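Transaminase (Bacillus megaterium, PDB 5G0A) probably catalyses pyridoxal-5'-phosphate-dependent transfer of amino groups between amines and carbonyl acceptors, as an S-selective omega-transaminase. Local coordinates at residues Ile364-Ile378 / Phe381-Ala395. Numbering follows the deposited sequence.
Sequences IRSKLELLQEKHKSI and FDGYGLLWIVDIVNA
Helix 364-374 packs along the hairpin of strands 381-384 and 387-392, antiparallel to the first (174°, axes 9.7 Å apart) and nearly parallel to the second, and a type I turn from His375 to Ile378 brings Ile378 opposite Ile392 as an antiparallel non-hydrogen-bonded pair. Beside that pair, Val393 N donates to Ser377 O at 2.8 Å.

Two aromatic rings of the hairpin each receive an aliphatic group of the helix on one face in a CH-pi contact. CB of Leu368 stands over the centre of the Phe381 ring, 3.6 Å from its centroid, while CG2 of Ile364, placed anti to the backbone N, lies over the five-membered ring of Trp388. The indole is also held by its own hairpin, its NE1 donating to Gly385 O (2.9 Å). Arg365, bent at chi2 (82°) and chi3, brings NE to 3.7 Å from Trp388 CH2 at the ring's edge; its NH2 shares a water with Gly383 O and makes a long salt bridge to Asp382. With alanine at Trp388, Ile364 CG2 would probably lose its aromatic face, Gly385 O its indole donor and the Arg365 guanidinium one wall of its packing. Leu368 CD2 meets Val390 CG2 tip to tip.

Strand 440-443 continues the antiparallel sheet beyond strand 387-392, and helix 451-468 packs against Ser377 and Ile378, its Asp455 and Asp462 pairing with Lys367 and Lys374, consistent with the small C-terminal domain of fold-type I aminotransferases.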
ATOM      1  N   ILE B 364      31.727  -4.079 -34.810  1.00 36.59           N
ATOM      2  CA  ILE B 364      30.858  -2.920 -34.629  1.00 33.76           C
ATOM      3  C   ILE B 364      31.592  -1.796 -33.881  1.00 33.82           C
ATOM      4  O   ILE B 364      31.409  -0.627 -34.192  1.00 33.16           O
ATOM      5  CB  ILE B 364      29.542  -3.301 -33.882  1.00 34.03           C
ATOM      6  CG1 ILE B 364      28.582  -4.045 -34.824  1.00 36.14           C
ATOM      7  CG2 ILE B 364      28.857  -2.073 -33.296  1.00 32.38           C
ATOM      8  CD1 ILE B 364      27.561  -4.923 -34.109  1.00 33.85           C
ATOM      9  N   ARG B 365      32.384  -2.164 -32.880  1.00 35.53           N
ATOM     10  CA  ARG B 365      33.220  -1.208 -32.144  1.00 38.29           C
ATOM     11  C   ARG B 365      34.108  -0.410 -33.118  1.00 38.63           C
ATOM     12  O   ARG B 365      34.126   0.816 -33.076  1.00 40.12           O
ATOM     13  CB  ARG B 365      34.043  -1.946 -31.068  1.00 40.18           C
ATOM     14  CG  ARG B 365      35.286  -1.229 -30.557  1.00 48.24           C
ATOM     15  CD  ARG B 365      34.963  -0.205 -29.495  1.00 50.98           C
ATOM     16  NE  ARG B 365      34.413  -0.808 -28.285  1.00 55.70           N
ATOM     17  CZ  ARG B 365      34.126  -0.136 -27.177  1.00 55.56           C
ATOM     18  NH1 ARG B 365      34.348   1.171 -27.117  1.00 57.08           N
ATOM     19  NH2 ARG B 365      33.619  -0.772 -26.129  1.00 54.52           N
ATOM     20  N   SER B 366      34.805  -1.109 -34.010  1.00 38.69           N
ATOM     21  CA  SER B 366      35.645  -0.445 -35.030  1.00 40.95           C
ATOM     22  C   SER B 366      34.841   0.456 -35.979  1.00 42.81           C
ATOM     23  O   SER B 366      35.315   1.517 -36.400  1.00 44.51           O
ATOM     24  CB  SER B 366      36.461  -1.473 -35.823  1.00 40.13           C
ATOM     25  OG  SER B 366      35.662  -2.163 -36.777  1.00 43.06           O
ATOM     26  N   LYS B 367      33.623   0.034 -36.319  1.00 41.70           N
ATOM     27  CA  LYS B 367      32.763   0.830 -37.192  1.00 40.40           C
ATOM     28  C   LYS B 367      32.257   2.082 -36.484  1.00 39.60           C
ATOM     29  O   LYS B 367      32.194   3.158 -37.089  1.00 42.38           O
ATOM     30  CB  LYS B 367      31.584  -0.003 -37.725  1.00 40.55           C
ATOM     31  CG  LYS B 367      31.971  -1.255 -38.512  1.00 40.58           C
ATOM     32  CD  LYS B 367      32.511  -0.953 -39.902  1.00 43.57           C
ATOM     33  CE  LYS B 367      31.473  -0.250 -40.765  1.00 43.36           C
ATOM     34  NZ  LYS B 367      31.858  -0.307 -42.204  1.00 44.39           N
ATOM     35  N   LEU B 368      31.889   1.950 -35.208  1.00 39.60           N
ATOM     36  CA  LEU B 368      31.448   3.116 -34.423  1.00 37.30           C
ATOM     37  C   LEU B 368      32.592   4.098 -34.158  1.00 38.08           C
ATOM     38  O   LEU B 368      32.381   5.307 -34.185  1.00 38.16           O
ATOM     39  CB  LEU B 368      30.765   2.698 -33.109  1.00 36.40           C
ATOM     40  CG  LEU B 368      29.405   2.001 -33.255  1.00 36.18           C
ATOM     41  CD1 LEU B 368      28.946   1.432 -31.921  1.00 36.60           C
ATOM     42  CD2 LEU B 368      28.348   2.938 -33.824  1.00 37.96           C
ATOM     43  N   GLU B 369      33.788   3.584 -33.892  1.00 40.86           N
ATOM     44  CA  GLU B 369      34.977   4.450 -33.785  1.00 44.45           C
ATOM     45  C   GLU B 369      35.098   5.358 -35.013  1.00 43.93           C
ATOM     46  O   GLU B 369      35.261   6.572 -34.883  1.00 43.87           O
ATOM     47  CB  GLU B 369      36.253   3.629 -33.624  1.00 47.83           C
ATOM     48  CG  GLU B 369      36.515   3.122 -32.217  1.00 51.80           C
ATOM     49  CD  GLU B 369      37.776   2.279 -32.134  1.00 55.92           C
ATOM     50  OE1 GLU B 369      38.482   2.163 -33.159  1.00 59.63           O
ATOM     51  OE2 GLU B 369      38.066   1.731 -31.048  1.00 59.17           O
ATOM     52  N   LEU B 370      34.982   4.767 -36.201  1.00 44.37           N
ATOM     53  CA  LEU B 370      35.082   5.523 -37.454  1.00 45.54           C
ATOM     54  C   LEU B 370      33.961   6.549 -37.623  1.00 47.36           C
ATOM     55  O   LEU B 370      34.211   7.674 -38.064  1.00 45.57           O
ATOM     56  CB  LEU B 370      35.152   4.581 -38.662  1.00 47.50           C
ATOM     57  CG  LEU B 370      36.407   3.717 -38.821  1.00 50.13           C
ATOM     58  CD1 LEU B 370      36.139   2.550 -39.765  1.00 51.06           C
ATOM     59  CD2 LEU B 370      37.605   4.539 -39.295  1.00 52.39           C
ATOM     60  N   LEU B 371      32.733   6.170 -37.260  1.00 43.92           N
ATOM     61  CA  LEU B 371      31.608   7.106 -37.260  1.00 44.41           C
ATOM     62  C   LEU B 371      31.795   8.263 -36.284  1.00 44.55           C
ATOM     63  O   LEU B 371      31.447   9.402 -36.597  1.00 43.47           O
ATOM     64  CB  LEU B 371      30.277   6.385 -36.972  1.00 43.18           C
ATOM     65  CG  LEU B 371      29.673   5.618 -38.152  1.00 45.71           C
ATOM     66  CD1 LEU B 371      28.406   4.870 -37.740  1.00 42.40           C
ATOM     67  CD2 LEU B 371      29.381   6.564 -39.306  1.00 44.00           C
ATOM     68  N   GLN B 372      32.340   7.974 -35.107  1.00 44.27           N
ATOM     69  CA  GLN B 372      32.564   9.024 -34.107  1.00 46.44           C
ATOM     70  C   GLN B 372      33.614  10.047 -34.565  1.00 47.35           C
ATOM     71  O   GLN B 372      33.485  11.239 -34.295  1.00 46.83           O
ATOM     72  CB  GLN B 372      32.956   8.429 -32.753  1.00 47.23           C
ATOM     73  CG  GLN B 372      33.056   9.487 -31.656  1.00 48.97           C
ATOM     74  CD  GLN B 372      33.313   8.924 -30.276  1.00 48.97           C
ATOM     75  OE1 GLN B 372      33.630   7.745 -30.112  1.00 50.40           O
ATOM     76  NE2 GLN B 372      33.173   9.773 -29.267  1.00 51.77           N
ATOM     77  N   GLU B 373      34.637   9.571 -35.265  1.00 48.13           N
ATOM     78  CA  GLU B 373      35.701  10.446 -35.774  1.00 52.65           C
ATOM     79  C   GLU B 373      35.180  11.357 -36.889  1.00 54.66           C
ATOM     80  O   GLU B 373      35.745  12.419 -37.145  1.00 57.43           O
ATOM     81  CB  GLU B 373      36.897   9.609 -36.245  1.00 52.76           C
ATOM     82  CG  GLU B 373      37.740   9.060 -35.096  1.00 57.77           C
ATOM     83  CD  GLU B 373      38.481   7.770 -35.426  1.00 60.94           C
ATOM     84  OE1 GLU B 373      38.253   7.188 -36.506  1.00 63.39           O
ATOM     85  OE2 GLU B 373      39.298   7.326 -34.589  1.00 62.57           O
ATOM     86  N   LYS B 374      34.084  10.938 -37.522  1.00 54.59           N
ATOM     87  CA  LYS B 374      33.478  11.669 -38.634  1.00 55.03           C
ATOM     88  C   LYS B 374      32.218  12.452 -38.223  1.00 54.03           C
ATOM     89  O   LYS B 374      31.806  13.381 -38.931  1.00 50.90           O
ATOM     90  CB  LYS B 374      33.205  10.700 -39.803  1.00 57.81           C
ATOM     91  CG  LYS B 374      32.030  11.045 -40.711  1.00 60.21           C
ATOM     92  CD  LYS B 374      32.217  10.520 -42.129  1.00 61.81           C
ATOM     93  CE  LYS B 374      32.106   9.007 -42.221  1.00 65.15           C
ATOM     94  NZ  LYS B 374      32.276   8.526 -43.621  1.00 65.41           N
ATOM     95  N   HIS B 375      31.630  12.093 -37.077  1.00 49.33           N
ATOM     96  CA  HIS B 375      30.377  12.692 -36.619  1.00 48.17           C
ATOM     97  C   HIS B 375      30.426  13.189 -35.184  1.00 48.66           C
ATOM     98  O   HIS B 375      30.385  12.393 -34.245  1.00 46.72           O
ATOM     99  CB  HIS B 375      29.223  11.687 -36.737  1.00 49.21           C
ATOM    100  CG  HIS B 375      28.857  11.347 -38.142  1.00 47.34           C
ATOM    101  ND1 HIS B 375      28.202  12.232 -38.969  1.00 48.20           N
ATOM    102  CD2 HIS B 375      29.032  10.215 -38.860  1.00 47.86           C
ATOM    103  CE1 HIS B 375      27.996  11.661 -40.142  1.00 49.45           C
ATOM    104  NE2 HIS B 375      28.494  10.438 -40.103  1.00 50.03           N
ATOM    105  N   LYS B 376      30.451  14.511 -35.022  1.00 48.60           N
ATOM    106  CA  LYS B 376      30.554  15.134 -33.703  1.00 51.04           C
ATOM    107  C   LYS B 376      29.243  15.034 -32.910  1.00 50.31           C
ATOM    108  O   LYS B 376      29.213  15.342 -31.715  1.00 50.33           O
ATOM    109  CB  LYS B 376      31.046  16.584 -33.828  1.00 53.03           C
ATOM    110  CG  LYS B 376      32.421  16.682 -34.486  1.00 52.98           C
ATOM    111  CD  LYS B 376      32.946  18.105 -34.595  1.00 57.82           C
ATOM    112  CE  LYS B 376      34.300  18.094 -35.293  1.00 57.09           C
ATOM    113  NZ  LYS B 376      35.009  19.406 -35.252  1.00 61.04           N
ATOM    114  N   SER B 377      28.177  14.588 -33.577  1.00 48.95           N
ATOM    115  CA  SER B 377      26.902  14.285 -32.917  1.00 47.52           C
ATOM    116  C   SER B 377      26.974  13.011 -32.070  1.00 45.38           C
ATOM    117  O   SER B 377      26.081  12.755 -31.255  1.00 48.38           O
ATOM    118  CB  SER B 377      25.769  14.158 -33.940  1.00 47.22           C
ATOM    119  OG  SER B 377      25.988  13.050 -34.804  1.00 46.98           O
ATOM    120  N   ILE B 378      28.017  12.210 -32.275  1.00 43.10           N
ATOM    121  CA  ILE B 378      28.299  11.081 -31.382  1.00 42.77           C
ATOM    122  C   ILE B 378      29.180  11.583 -30.240  1.00 44.04           C
ATOM    123  O   ILE B 378      30.361  11.872 -30.443  1.00 44.26           O
ATOM    124  CB  ILE B 378      28.968   9.886 -32.112  1.00 43.18           C
ATOM    125  CG1 ILE B 378      28.049   9.346 -33.219  1.00 43.21           C
ATOM    126  CG2 ILE B 378      29.311   8.772 -31.126  1.00 44.34           C
ATOM    127  CD1 ILE B 378      28.736   8.433 -34.218  1.00 43.64           C
ATOM    128  N   PHE B 381      30.045   6.160 -27.164  1.00 39.07           N
ATOM    129  CA  PHE B 381      29.351   4.905 -27.417  1.00 39.14           C
ATOM    130  C   PHE B 381      30.006   3.835 -26.572  1.00 40.02           C
ATOM    131  O   PHE B 381      31.189   3.933 -26.207  1.00 39.32           O
ATOM    132  CB  PHE B 381      29.355   4.521 -28.910  1.00 39.73           C
ATOM    133  CG  PHE B 381      30.696   4.074 -29.423  1.00 39.79           C
ATOM    134  CD1 PHE B 381      31.107   2.749 -29.289  1.00 38.73           C
ATOM    135  CD2 PHE B 381      31.554   4.987 -30.035  1.00 42.16           C
ATOM    136  CE1 PHE B 381      32.352   2.343 -29.754  1.00 40.89           C
ATOM    137  CE2 PHE B 381      32.797   4.585 -30.500  1.00 39.65           C
ATOM    138  CZ  PHE B 381      33.199   3.267 -30.356  1.00 41.08           C
ATOM    139  N   ASP B 382      29.229   2.808 -26.260  1.00 37.69           N
ATOM    140  CA  ASP B 382      29.676   1.769 -25.377  1.00 36.92           C
ATOM    141  C   ASP B 382      28.792   0.551 -25.637  1.00 34.60           C
ATOM    142  O   ASP B 382      27.699   0.675 -26.193  1.00 34.71           O
ATOM    143  CB  ASP B 382      29.539   2.252 -23.931  1.00 39.97           C
ATOM    144  CG  ASP B 382      30.428   1.497 -22.967  1.00 43.32           C
ATOM    145  OD1 ASP B 382      31.235   0.653 -23.406  1.00 45.18           O
ATOM    146  OD2 ASP B 382      30.309   1.759 -21.749  1.00 45.53           O
ATOM    147  N   GLY B 383      29.266  -0.613 -25.230  1.00 33.97           N
ATOM    148  CA  GLY B 383      28.535  -1.850 -25.511  1.00 32.75           C
ATOM    149  C   GLY B 383      29.430  -3.045 -25.606  1.00 31.79           C
ATOM    150  O   GLY B 383      30.567  -3.017 -25.137  1.00 34.80           O
ATOM    151  N   TYR B 384      28.885  -4.114 -26.193  1.00 29.81           N
ATOM    152  CA  TYR B 384      29.522  -5.410 -26.333  1.00 31.15           C
ATOM    153  C   TYR B 384      28.580  -6.324 -27.119  1.00 32.67           C
ATOM    154  O   TYR B 384      27.372  -6.076 -27.160  1.00 32.80           O
ATOM    155  CB  TYR B 384      29.920  -6.037 -24.980  1.00 30.59           C
ATOM    156  CG  TYR B 384      29.012  -5.775 -23.775  1.00 33.96           C
ATOM    157  CD1 TYR B 384      27.658  -5.476 -23.925  1.00 35.16           C
ATOM    158  CD2 TYR B 384      29.525  -5.877 -22.479  1.00 33.72           C
ATOM    159  CE1 TYR B 384      26.845  -5.250 -22.813  1.00 37.62           C
ATOM    160  CE2 TYR B 384      28.719  -5.668 -21.367  1.00 38.50           C
ATOM    161  CZ  TYR B 384      27.381  -5.368 -21.543  1.00 38.26           C
ATOM    162  OH  TYR B 384      26.581  -5.153 -20.439  1.00 41.30           O
ATOM    163  N   GLY B 385      29.127  -7.353 -27.761  1.00 30.43           N
ATOM    164  CA  GLY B 385      28.299  -8.302 -28.528  1.00 29.38           C
ATOM    165  C   GLY B 385      27.387  -7.584 -29.497  1.00 28.32           C
ATOM    166  O   GLY B 385      27.846  -6.763 -30.296  1.00 30.09           O
ATOM    167  N   LEU B 386      26.086  -7.894 -29.439  1.00 27.74           N
ATOM    168  CA  LEU B 386      25.098  -7.185 -30.245  1.00 28.42           C
ATOM    169  C   LEU B 386      24.178  -6.283 -29.394  1.00 28.38           C
ATOM    170  O   LEU B 386      22.948  -6.299 -29.540  1.00 27.70           O
ATOM    171  CB  LEU B 386      24.258  -8.190 -31.057  1.00 29.57           C
ATOM    172  CG  LEU B 386      24.848  -8.743 -32.373  1.00 30.77           C
ATOM    173  CD1 LEU B 386      25.100  -7.639 -33.390  1.00 31.80           C
ATOM    174  CD2 LEU B 386      26.108  -9.573 -32.125  1.00 31.03           C
ATOM    175  N   LEU B 387      24.779  -5.483 -28.516  1.00 28.73           N
ATOM    176  CA  LEU B 387      24.024  -4.522 -27.722  1.00 31.44           C
ATOM    177  C   LEU B 387      24.871  -3.255 -27.557  1.00 32.36           C
ATOM    178  O   LEU B 387      25.868  -3.254 -26.827  1.00 31.06           O
ATOM    179  CB  LEU B 387      23.667  -5.120 -26.351  1.00 29.63           C
ATOM    180  CG  LEU B 387      22.747  -4.270 -25.441  1.00 31.82           C
ATOM    181  CD1 LEU B 387      21.372  -4.035 -26.066  1.00 32.39           C
ATOM    182  CD2 LEU B 387      22.615  -4.928 -24.080  1.00 30.28           C
ATOM    183  N   TRP B 388      24.477  -2.195 -28.249  1.00 33.05           N
ATOM    184  CA  TRP B 388      25.287  -0.975 -28.288  1.00 37.68           C
ATOM    185  C   TRP B 388      24.458   0.248 -27.929  1.00 39.45           C
ATOM    186  O   TRP B 388      23.305   0.379 -28.345  1.00 39.81           O
ATOM    187  CB  TRP B 388      26.020  -0.840 -29.652  1.00 35.09           C
ATOM    188  CG  TRP B 388      27.059  -1.926 -29.791  1.00 34.88           C
ATOM    189  CD1 TRP B 388      26.872  -3.187 -30.271  1.00 34.32           C
ATOM    190  CD2 TRP B 388      28.428  -1.853 -29.385  1.00 34.05           C
ATOM    191  NE1 TRP B 388      28.037  -3.907 -30.179  1.00 33.45           N
ATOM    192  CE2 TRP B 388      29.010  -3.105 -29.646  1.00 33.79           C
ATOM    193  CE3 TRP B 388      29.225  -0.840 -28.837  1.00 36.32           C
ATOM    194  CZ2 TRP B 388      30.349  -3.377 -29.371  1.00 34.43           C
ATOM    195  CZ3 TRP B 388      30.544  -1.114 -28.557  1.00 37.00           C
ATOM    196  CH2 TRP B 388      31.095  -2.363 -28.826  1.00 34.65           C
ATOM    197  N   ILE B 389      25.035   1.119 -27.103  1.00 38.83           N
ATOM    198  CA  ILE B 389      24.454   2.423 -26.872  1.00 36.86           C
ATOM    199  C   ILE B 389      25.330   3.438 -27.583  1.00 35.50           C
ATOM    200  O   ILE B 389      26.547   3.290 -27.596  1.00 35.89           O
ATOM    201  CB  ILE B 389      24.393   2.817 -25.374  1.00 41.06           C
ATOM    202  CG1 ILE B 389      25.767   2.681 -24.715  1.00 44.06           C
ATOM    203  CG2 ILE B 389      23.331   2.018 -24.630  1.00 43.55           C
ATOM    204  CD1 ILE B 389      26.095   3.818 -23.767  1.00 48.62           C
ATOM    205  N   VAL B 390      24.695   4.441 -28.177  1.00 33.53           N
ATOM    206  CA  VAL B 390      25.390   5.573 -28.776  1.00 34.71           C
ATOM    207  C   VAL B 390      24.734   6.834 -28.228  1.00 37.80           C
ATOM    208  O   VAL B 390      23.539   7.095 -28.465  1.00 35.99           O
ATOM    209  CB  VAL B 390      25.308   5.582 -30.323  1.00 35.04           C
ATOM    210  CG1 VAL B 390      26.095   6.767 -30.893  1.00 36.54           C
ATOM    211  CG2 VAL B 390      25.817   4.274 -30.923  1.00 35.29           C
ATOM    212  N   ASP B 391      25.516   7.612 -27.480  1.00 40.98           N
ATOM    213  CA  ASP B 391      25.020   8.860 -26.920  1.00 40.70           C
ATOM    214  C   ASP B 391      25.043   9.938 -27.997  1.00 41.34           C
ATOM    215  O   ASP B 391      26.099  10.265 -28.547  1.00 43.58           O
ATOM    216  CB  ASP B 391      25.848   9.295 -25.702  1.00 42.03           C
ATOM    217  CG  ASP B 391      25.897   8.240 -24.611  1.00 45.54           C
ATOM    218  OD1 ASP B 391      24.857   7.612 -24.325  1.00 48.76           O
ATOM    219  OD2 ASP B 391      26.982   8.058 -24.016  1.00 44.65           O
ATOM    220  N   ILE B 392      23.865  10.472 -28.293  1.00 36.82           N
ATOM    221  CA  ILE B 392      23.681  11.472 -29.332  1.00 41.14           C
ATOM    222  C   ILE B 392      23.662  12.858 -28.668  1.00 41.14           C
ATOM    223  O   ILE B 392      22.966  13.073 -27.681  1.00 40.68           O
ATOM    224  CB  ILE B 392      22.378  11.217 -30.129  1.00 42.53           C
ATOM    225  CG1 ILE B 392      22.373   9.806 -30.761  1.00 43.74           C
ATOM    226  CG2 ILE B 392      22.159  12.276 -31.208  1.00 41.60           C
ATOM    227  CD1 ILE B 392      23.376   9.577 -31.885  1.00 42.80           C
ATOM    228  N   VAL B 393      24.456  13.779 -29.204  1.00 43.47           N
ATOM    229  CA  VAL B 393      24.551  15.132 -28.647  1.00 42.10           C
ATOM    230  C   VAL B 393      24.562  16.178 -29.756  1.00 42.98           C
ATOM    231  O   VAL B 393      24.841  15.868 -30.911  1.00 41.89           O
ATOM    232  CB  VAL B 393      25.833  15.321 -27.805  1.00 42.49           C
ATOM    233  CG1 VAL B 393      25.792  14.479 -26.531  1.00 43.11           C
ATOM    234  CG2 VAL B 393      27.076  15.016 -28.638  1.00 38.08           C
ATOM    235  N   ASN B 394      24.240  17.415 -29.386  1.00 45.38           N
ATOM    236  CA  ASN B 394      24.424  18.571 -30.258  1.00 46.81           C
ATOM    237  C   ASN B 394      25.914  18.713 -30.564  1.00 45.48           C
ATOM    238  O   ASN B 394      26.727  18.859 -29.653  1.00 46.59           O
ATOM    239  CB  ASN B 394      23.867  19.826 -29.567  1.00 51.32           C
ATOM    240  CG  ASN B 394      23.916  21.070 -30.449  1.00 53.75           C
ATOM    241  OD1 ASN B 394      24.807  21.227 -31.280  1.00 53.96           O
ATOM    242  ND2 ASN B 394      22.953  21.965 -30.257  1.00 53.68           N
ATOM    243  N   ALA B 395      26.261  18.657 -31.850  1.00 43.19           N
ATOM    244  CA  ALA B 395      27.656  18.609 -32.311  1.00 47.51           C
ATOM    245  C   ALA B 395      28.525  19.793 -31.863  1.00 47.73           C
ATOM    246  O   ALA B 395      29.751  19.669 -31.760  1.00 47.54           O
ATOM    247  CB  ALA B 395      27.701  18.474 -33.827  1.00 47.89           C
TER
HETATM  248  O   HOH W   1      33.023  -3.841 -26.171  1.00 41.88           O